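Local coordinates for uncharacterized protein (Bacteroides eggerthii, PDB 4FTD) that is of unknown function but combines a six-bladed beta-propeller with an immunoglobulin-like domain and is possibly involved in carbohydrate metabolism, at residues A[193-207]-A[246-258]. Sequence-based numbering, arbitrary orientation.
Sequences NMGALINGHVYLSSL and GDNASYNIDENGN
The phenol of Y251 lies between two blades of the six-bladed beta-propeller, and its hydroxyl shares a hydrogen bond with a serine of the other blade, Y251 OH to S205 OG, 2.9 Å; S205 OG meets the ring at its edge. Here the hairpin 193-198/201-207, the first two strands of its blade, packs on 250-253, the first strand of the next four-stranded blade, with the axes of 193-198 and 250-253 only 25° from parallel. With CG anti to its carbonyl carbon (chi1 -67°), Y251 extends across the hairpin, bringing CD1 to A196 CB and CE2 to Y203 CB (3.6 Å). Cutting this side chain back to an alanine is likely to open a gap between A196 and Y203 and leave the S205 hydroxyl without its phenol partner.

Farther along, I253 CD1 sits over one face of the Y203 ring in a CH-pi contact, 3.9 Å from its centroid; the Y203 hydroxyl goes on to H279 O. I198 CD1 packs on Y251 CB, while its CG2 lies near I253 CB.

Both ends are fastened by asparagines. At the classic bulge where N193 and M194 face S205, N193 ND2 donates almost straight (168°) to G246 O, which lies in its amide plane, and selenomethionine M194 sets CB against A249 CB. At the other end, in the type I' turn, N199 OD1 takes a water that also donates to I253 O, and N199 ND2 reaches D254 O at 2.8 Å from above the carbonyl plane, while G257 N arrives from the opposite face.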
ATOM      1  N   ASN A 193      14.304 -12.979  16.008  1.00 34.89           N
ATOM      2  CA  ASN A 193      14.292 -13.194  14.579  1.00 32.39           C
ATOM      3  C   ASN A 193      13.230 -12.369  13.910  1.00 35.99           C
ATOM      4  O   ASN A 193      13.561 -11.475  13.153  1.00 33.54           O
ATOM      5  CB  ASN A 193      14.137 -14.667  14.275  1.00 30.72           C
ATOM      6  CG  ASN A 193      14.454 -15.012  12.810  1.00 39.54           C
ATOM      7  OD1 ASN A 193      15.463 -14.546  12.290  1.00 36.53           O
ATOM      8  ND2 ASN A 193      13.621 -15.846  12.154  1.00 33.67           N
HETATM    9  N   MSE A 194      11.942 -12.599  14.208  1.00 36.05           N
HETATM   10  CA  MSE A 194      10.861 -11.747  13.629  1.00 36.05           C
HETATM   11  C   MSE A 194      10.433 -10.725  14.675  1.00 35.87           C
HETATM   12  O   MSE A 194      10.737 -10.860  15.828  1.00 36.34           O
HETATM   13  CB  MSE A 194       9.647 -12.599  13.260  1.00 35.03           C
HETATM   14  CG  MSE A 194       9.939 -13.604  12.200  1.00 37.76           C
HETATM   15 SE   MSE A 194      10.318 -12.691  10.445  0.75 44.97          SE
HETATM   16  CE  MSE A 194      12.231 -13.103  10.130  1.00 37.62           C
ATOM     17  N   GLY A 195       9.701  -9.708  14.246  1.00 33.99           N
ATOM     18  CA  GLY A 195       9.084  -8.786  15.193  1.00 30.20           C
ATOM     19  C   GLY A 195       8.176  -7.834  14.435  1.00 32.37           C
ATOM     20  O   GLY A 195       8.067  -7.933  13.213  1.00 36.32           O
ATOM     21  N   ALA A 196       7.648  -6.853  15.132  1.00 34.19           N
ATOM     22  CA  ALA A 196       6.709  -5.923  14.538  1.00 34.64           C
ATOM     23  C   ALA A 196       6.570  -4.715  15.467  1.00 34.16           C
ATOM     24  O   ALA A 196       6.684  -4.817  16.698  1.00 39.99           O
ATOM     25  CB  ALA A 196       5.346  -6.619  14.333  1.00 39.91           C
ATOM     26  N   LEU A 197       6.242  -3.599  14.844  1.00 34.51           N
ATOM     27  CA  LEU A 197       5.769  -2.386  15.474  1.00 39.53           C
ATOM     28  C   LEU A 197       4.240  -2.337  15.300  1.00 39.17           C
ATOM     29  O   LEU A 197       3.729  -2.389  14.192  1.00 40.56           O
ATOM     30  CB  LEU A 197       6.380  -1.181  14.791  1.00 39.27           C
ATOM     31  CG  LEU A 197       7.752  -0.707  15.140  1.00 48.29           C
ATOM     32  CD1 LEU A 197       8.211   0.398  14.150  1.00 43.89           C
ATOM     33  CD2 LEU A 197       7.752  -0.192  16.573  1.00 53.12           C
ATOM     34  N   ILE A 198       3.510  -2.301  16.399  1.00 41.45           N
ATOM     35  CA  ILE A 198       2.051  -2.339  16.392  1.00 46.41           C
ATOM     36  C   ILE A 198       1.569  -1.499  17.563  1.00 44.45           C
ATOM     37  O   ILE A 198       1.994  -1.728  18.693  1.00 41.45           O
ATOM     38  CB  ILE A 198       1.511  -3.758  16.544  1.00 51.08           C
ATOM     39  CG1 ILE A 198       2.106  -4.654  15.434  1.00 55.97           C
ATOM     40  CG2 ILE A 198      -0.014  -3.751  16.420  1.00 50.43           C
ATOM     41  CD1 ILE A 198       1.534  -6.025  15.350  1.00 43.04           C
ATOM     42  N   ASN A 199       0.689  -0.534  17.284  1.00 44.22           N
ATOM     43  CA  ASN A 199       0.074   0.323  18.309  1.00 42.07           C
ATOM     44  C   ASN A 199       1.097   1.087  19.103  1.00 43.98           C
ATOM     45  O   ASN A 199       0.902   1.375  20.260  1.00 46.82           O
ATOM     46  CB  ASN A 199      -0.854  -0.509  19.256  1.00 48.60           C
ATOM     47  CG  ASN A 199      -1.989  -1.216  18.518  1.00 52.88           C
ATOM     48  OD1 ASN A 199      -2.589  -0.647  17.610  1.00 52.09           O
ATOM     49  ND2 ASN A 199      -2.297  -2.456  18.914  1.00 52.68           N
ATOM     50  N   GLY A 200       2.226   1.412  18.498  1.00 41.12           N
ATOM     51  CA  GLY A 200       3.301   2.060  19.237  1.00 41.84           C
ATOM     52  C   GLY A 200       4.149   1.138  20.132  1.00 44.60           C
ATOM     53  O   GLY A 200       5.000   1.630  20.856  1.00 50.61           O
ATOM     54  N   HIS A 201       3.885  -0.170  20.109  1.00 43.38           N
ATOM     55  CA  HIS A 201       4.631  -1.143  20.894  1.00 42.05           C
ATOM     56  C   HIS A 201       5.539  -1.958  19.994  1.00 40.92           C
ATOM     57  O   HIS A 201       5.265  -2.112  18.813  1.00 44.19           O
ATOM     58  CB  HIS A 201       3.655  -2.122  21.560  1.00 43.34           C
ATOM     59  CG  HIS A 201       2.512  -1.447  22.238  1.00 45.91           C
ATOM     60  ND1 HIS A 201       2.687  -0.450  23.177  1.00 49.30           N
ATOM     61  CD2 HIS A 201       1.181  -1.592  22.087  1.00 49.75           C
ATOM     62  CE1 HIS A 201       1.506  -0.015  23.575  1.00 49.39           C
ATOM     63  NE2 HIS A 201       0.574  -0.707  22.946  1.00 49.32           N
ATOM     64  N   VAL A 202       6.582  -2.532  20.578  1.00 39.66           N
ATOM     65  CA  VAL A 202       7.444  -3.456  19.877  1.00 36.99           C
ATOM     66  C   VAL A 202       7.177  -4.885  20.366  1.00 36.37           C
ATOM     67  O   VAL A 202       7.021  -5.143  21.574  1.00 39.15           O
ATOM     68  CB  VAL A 202       8.919  -3.112  20.070  1.00 47.84           C
ATOM     69  CG1 VAL A 202       9.787  -4.122  19.317  1.00 41.10           C
ATOM     70  CG2 VAL A 202       9.156  -1.678  19.619  1.00 42.74           C
ATOM     71  N   TYR A 203       7.086  -5.791  19.400  1.00 35.48           N
ATOM     72  CA  TYR A 203       7.031  -7.208  19.651  1.00 38.26           C
ATOM     73  C   TYR A 203       8.209  -7.870  18.971  1.00 37.99           C
ATOM     74  O   TYR A 203       8.465  -7.569  17.816  1.00 38.11           O
ATOM     75  CB  TYR A 203       5.794  -7.804  19.016  1.00 37.15           C
ATOM     76  CG  TYR A 203       4.488  -7.369  19.650  1.00 37.44           C
ATOM     77  CD1 TYR A 203       3.898  -6.133  19.312  1.00 39.38           C
ATOM     78  CD2 TYR A 203       3.871  -8.150  20.588  1.00 42.90           C
ATOM     79  CE1 TYR A 203       2.703  -5.721  19.929  1.00 40.81           C
ATOM     80  CE2 TYR A 203       2.683  -7.763  21.162  1.00 36.21           C
ATOM     81  CZ  TYR A 203       2.104  -6.553  20.821  1.00 41.30           C
ATOM     82  OH  TYR A 203       0.959  -6.121  21.448  1.00 41.99           O
ATOM     83  N   LEU A 204       8.881  -8.789  19.658  1.00 34.57           N
ATOM     84  CA  LEU A 204       9.870  -9.651  19.035  1.00 39.60           C
ATOM     85  C   LEU A 204       9.586 -11.103  19.405  1.00 33.16           C
ATOM     86  O   LEU A 204       9.100 -11.384  20.473  1.00 36.86           O
ATOM     87  CB  LEU A 204      11.292  -9.295  19.470  1.00 36.62           C
ATOM     88  CG  LEU A 204      11.938  -7.929  19.176  1.00 39.39           C
ATOM     89  CD1 LEU A 204      13.373  -7.948  19.632  1.00 36.96           C
ATOM     90  CD2 LEU A 204      11.855  -7.570  17.710  1.00 32.79           C
ATOM     91  N   SER A 205       9.999 -12.036  18.534  1.00 36.19           N
ATOM     92  CA  SER A 205       9.889 -13.438  18.817  1.00 36.58           C
ATOM     93  C   SER A 205      11.220 -14.146  18.544  1.00 34.55           C
ATOM     94  O   SER A 205      11.931 -13.773  17.597  1.00 37.00           O
ATOM     95  CB  SER A 205       8.766 -14.060  18.009  1.00 34.03           C
ATOM     96  OG  SER A 205       8.818 -13.716  16.605  1.00 37.85           O
ATOM     97  N   SER A 206      11.505 -15.182  19.331  1.00 34.78           N
ATOM     98  CA  SER A 206      12.695 -15.987  19.148  1.00 33.67           C
ATOM     99  C   SER A 206      12.508 -16.946  17.957  1.00 32.15           C
ATOM    100  O   SER A 206      11.403 -17.007  17.365  1.00 33.93           O
ATOM    101  CB  SER A 206      13.014 -16.771  20.440  1.00 37.49           C
ATOM    102  OG  SER A 206      12.138 -17.844  20.687  1.00 34.26           O
ATOM    103  N   LEU A 207      13.574 -17.649  17.626  1.00 36.94           N
ATOM    104  CA  LEU A 207      13.579 -18.761  16.691  1.00 32.80           C
ATOM    105  C   LEU A 207      13.761 -20.016  17.562  1.00 37.89           C
ATOM    106  O   LEU A 207      14.770 -20.143  18.265  1.00 40.90           O
ATOM    107  CB  LEU A 207      14.675 -18.686  15.609  1.00 35.25           C
ATOM    108  CG  LEU A 207      14.625 -19.964  14.719  1.00 42.78           C
ATOM    109  CD1 LEU A 207      13.710 -19.644  13.604  1.00 35.93           C
ATOM    110  CD2 LEU A 207      15.982 -20.329  14.170  1.00 47.76           C
ATOM    111  N   GLY A 246       9.333 -19.767  14.109  1.00 37.41           N
ATOM    112  CA  GLY A 246       9.940 -18.449  14.259  1.00 41.82           C
ATOM    113  C   GLY A 246      10.678 -17.955  13.052  1.00 40.18           C
ATOM    114  O   GLY A 246      11.222 -16.864  13.087  1.00 34.89           O
ATOM    115  N   ASP A 247      10.754 -18.747  11.979  1.00 34.28           N
ATOM    116  CA  ASP A 247      11.371 -18.236  10.767  1.00 36.42           C
ATOM    117  C   ASP A 247      10.583 -17.085  10.138  1.00 34.18           C
ATOM    118  O   ASP A 247      11.163 -16.263   9.500  1.00 40.29           O
ATOM    119  CB  ASP A 247      11.467 -19.339   9.702  1.00 35.12           C
ATOM    120  CG  ASP A 247      12.614 -20.296   9.988  1.00 46.18           C
ATOM    121  OD1 ASP A 247      13.774 -19.809   9.964  1.00 37.53           O
ATOM    122  OD2 ASP A 247      12.373 -21.498  10.189  1.00 40.59           O
ATOM    123  N   ASN A 248       9.260 -17.135  10.297  1.00 34.69           N
ATOM    124  CA  ASN A 248       8.297 -16.175   9.769  1.00 40.70           C
ATOM    125  C   ASN A 248       7.340 -15.847  10.911  1.00 40.14           C
ATOM    126  O   ASN A 248       7.296 -16.564  11.889  1.00 37.30           O
ATOM    127  CB  ASN A 248       7.542 -16.699   8.531  1.00 39.38           C
ATOM    128  CG  ASN A 248       6.764 -17.968   8.795  1.00 38.45           C
ATOM    129  OD1 ASN A 248       5.729 -17.934   9.492  1.00 35.55           O
ATOM    130  ND2 ASN A 248       7.234 -19.107   8.227  1.00 37.47           N
ATOM    131  N   ALA A 249       6.682 -14.706  10.818  1.00 35.25           N
ATOM    132  CA  ALA A 249       5.653 -14.328  11.756  1.00 39.12           C
ATOM    133  C   ALA A 249       4.696 -13.364  11.099  1.00 40.69           C
ATOM    134  O   ALA A 249       5.113 -12.491  10.329  1.00 37.40           O
ATOM    135  CB  ALA A 249       6.240 -13.723  12.995  1.00 32.93           C
ATOM    136  N   SER A 250       3.410 -13.568  11.346  1.00 34.56           N
ATOM    137  CA  SER A 250       2.385 -12.568  10.921  1.00 35.60           C
ATOM    138  C   SER A 250       1.609 -12.098  12.148  1.00 36.70           C
ATOM    139  O   SER A 250       0.780 -12.812  12.692  1.00 37.77           O
ATOM    140  CB  SER A 250       1.487 -13.126   9.852  1.00 40.44           C
ATOM    141  OG  SER A 250       2.203 -13.801   8.848  1.00 39.47           O
ATOM    142  N   TYR A 251       2.026 -10.943  12.668  1.00 36.08           N
ATOM    143  CA  TYR A 251       1.400 -10.339  13.817  1.00 39.36           C
ATOM    144  C   TYR A 251       0.158  -9.576  13.350  1.00 39.99           C
ATOM    145  O   TYR A 251       0.276  -8.634  12.578  1.00 43.97           O
ATOM    146  CB  TYR A 251       2.386  -9.394  14.487  1.00 36.62           C
ATOM    147  CG  TYR A 251       3.594 -10.038  15.128  1.00 35.88           C
ATOM    148  CD1 TYR A 251       4.765 -10.391  14.372  1.00 37.25           C
ATOM    149  CD2 TYR A 251       3.631 -10.209  16.529  1.00 42.15           C
ATOM    150  CE1 TYR A 251       5.874 -10.966  15.039  1.00 37.13           C
ATOM    151  CE2 TYR A 251       4.733 -10.771  17.175  1.00 39.64           C
ATOM    152  CZ  TYR A 251       5.850 -11.122  16.470  1.00 40.83           C
ATOM    153  OH  TYR A 251       6.920 -11.665  17.201  1.00 41.45           O
ATOM    154  N   ASN A 252      -1.011 -10.012  13.809  1.00 40.06           N
ATOM    155  CA  ASN A 252      -2.304  -9.390  13.506  1.00 39.94           C
ATOM    156  C   ASN A 252      -2.921  -8.909  14.838  1.00 44.09           C
ATOM    157  O   ASN A 252      -3.560  -9.654  15.514  1.00 43.96           O
ATOM    158  CB  ASN A 252      -3.225 -10.424  12.850  1.00 41.81           C
ATOM    159  CG  ASN A 252      -2.738 -10.839  11.485  1.00 39.53           C
ATOM    160  OD1 ASN A 252      -2.983 -10.132  10.505  1.00 41.68           O
ATOM    161  ND2 ASN A 252      -1.993 -11.925  11.424  1.00 38.64           N
ATOM    162  N   ILE A 253      -2.643  -7.685  15.243  1.00 41.85           N
ATOM    163  CA  ILE A 253      -3.097  -7.200  16.519  1.00 40.70           C
ATOM    164  C   ILE A 253      -3.793  -5.873  16.242  1.00 44.59           C
ATOM    165  O   ILE A 253      -3.193  -4.960  15.683  1.00 42.80           O
ATOM    166  CB  ILE A 253      -1.955  -7.064  17.510  1.00 43.02           C
ATOM    167  CG1 ILE A 253      -1.223  -8.392  17.701  1.00 40.31           C
ATOM    168  CG2 ILE A 253      -2.448  -6.464  18.808  1.00 35.91           C
ATOM    169  CD1 ILE A 253       0.098  -8.253  18.467  1.00 40.46           C
ATOM    170  N   ASP A 254      -5.046  -5.787  16.649  1.00 42.68           N
ATOM    171  CA  ASP A 254      -5.904  -4.626  16.375  1.00 48.26           C
ATOM    172  C   ASP A 254      -5.663  -3.495  17.379  1.00 54.69           C
ATOM    173  O   ASP A 254      -4.787  -3.595  18.239  1.00 49.54           O
ATOM    174  CB  ASP A 254      -7.376  -5.048  16.268  1.00 48.80           C
ATOM    175  CG  ASP A 254      -8.012  -5.423  17.590  1.00 52.26           C
ATOM    176  OD1 ASP A 254      -7.530  -5.076  18.694  1.00 57.75           O
ATOM    177  OD2 ASP A 254      -9.047  -6.104  17.494  1.00 57.28           O
ATOM    178  N   GLU A 255      -6.446  -2.426  17.285  1.00 51.37           N
ATOM    179  CA  GLU A 255      -6.178  -1.249  18.093  1.00 59.68           C
ATOM    180  C   GLU A 255      -6.438  -1.505  19.569  1.00 49.74           C
ATOM    181  O   GLU A 255      -5.857  -0.824  20.404  1.00 58.42           O
ATOM    182  CB  GLU A 255      -6.935  -0.028  17.576  1.00 62.95           C
ATOM    183  CG  GLU A 255      -8.431  -0.091  17.781  1.00 81.12           C
ATOM    184  CD  GLU A 255      -9.157   1.033  17.071  1.00108.62           C
ATOM    185  OE1 GLU A 255      -8.487   1.968  16.558  1.00 96.73           O
ATOM    186  OE2 GLU A 255     -10.404   0.979  17.038  1.00101.84           O
ATOM    187  N   ASN A 256      -7.277  -2.494  19.882  1.00 52.91           N
ATOM    188  CA  ASN A 256      -7.502  -2.901  21.260  1.00 47.01           C
ATOM    189  C   ASN A 256      -6.500  -3.947  21.753  1.00 45.66           C
ATOM    190  O   ASN A 256      -6.666  -4.444  22.850  1.00 56.90           O
ATOM    191  CB  ASN A 256      -8.908  -3.436  21.431  1.00 60.39           C
ATOM    192  CG  ASN A 256      -9.942  -2.487  20.876  1.00 68.94           C
ATOM    193  OD1 ASN A 256      -9.905  -1.298  21.159  1.00 61.26           O
ATOM    194  ND2 ASN A 256     -10.838  -3.000  20.049  1.00 69.29           N
ATOM    195  N   GLY A 257      -5.478  -4.279  20.960  1.00 50.26           N
ATOM    196  CA  GLY A 257      -4.483  -5.284  21.380  1.00 46.34           C
ATOM    197  C   GLY A 257      -4.965  -6.732  21.278  1.00 44.86           C
ATOM    198  O   GLY A 257      -4.428  -7.636  21.926  1.00 47.01           O
ATOM    199  N   ASN A 258      -5.947  -6.952  20.412  1.00 42.57           N
ATOM    200  CA  ASN A 258      -6.549  -8.262  20.195  1.00 50.82           C
ATOM    201  C   ASN A 258      -6.283  -8.801  18.811  1.00 46.47           C
ATOM    202  O   ASN A 258      -6.432  -8.079  17.824  1.00 47.28           O
ATOM    203  CB  ASN A 258      -8.053  -8.173  20.376  1.00 46.78           C
ATOM    204  CG  ASN A 258      -8.430  -7.779  21.774  1.00 53.92           C
ATOM    205  OD1 ASN A 258      -7.722  -8.092  22.727  1.00 53.73           O
ATOM    206  ND2 ASN A 258      -9.525  -7.061  21.906  1.00 51.66           N
TER
HETATM  207  O   HOH W   1      14.186 -17.054   9.386  1.00 39.47           O
HETATM  208  O   HOH W   2      10.683 -15.164  15.312  1.00 36.63           O
HETATM  209  O   HOH W   3      -3.238  -2.174  15.367  1.00 56.35           O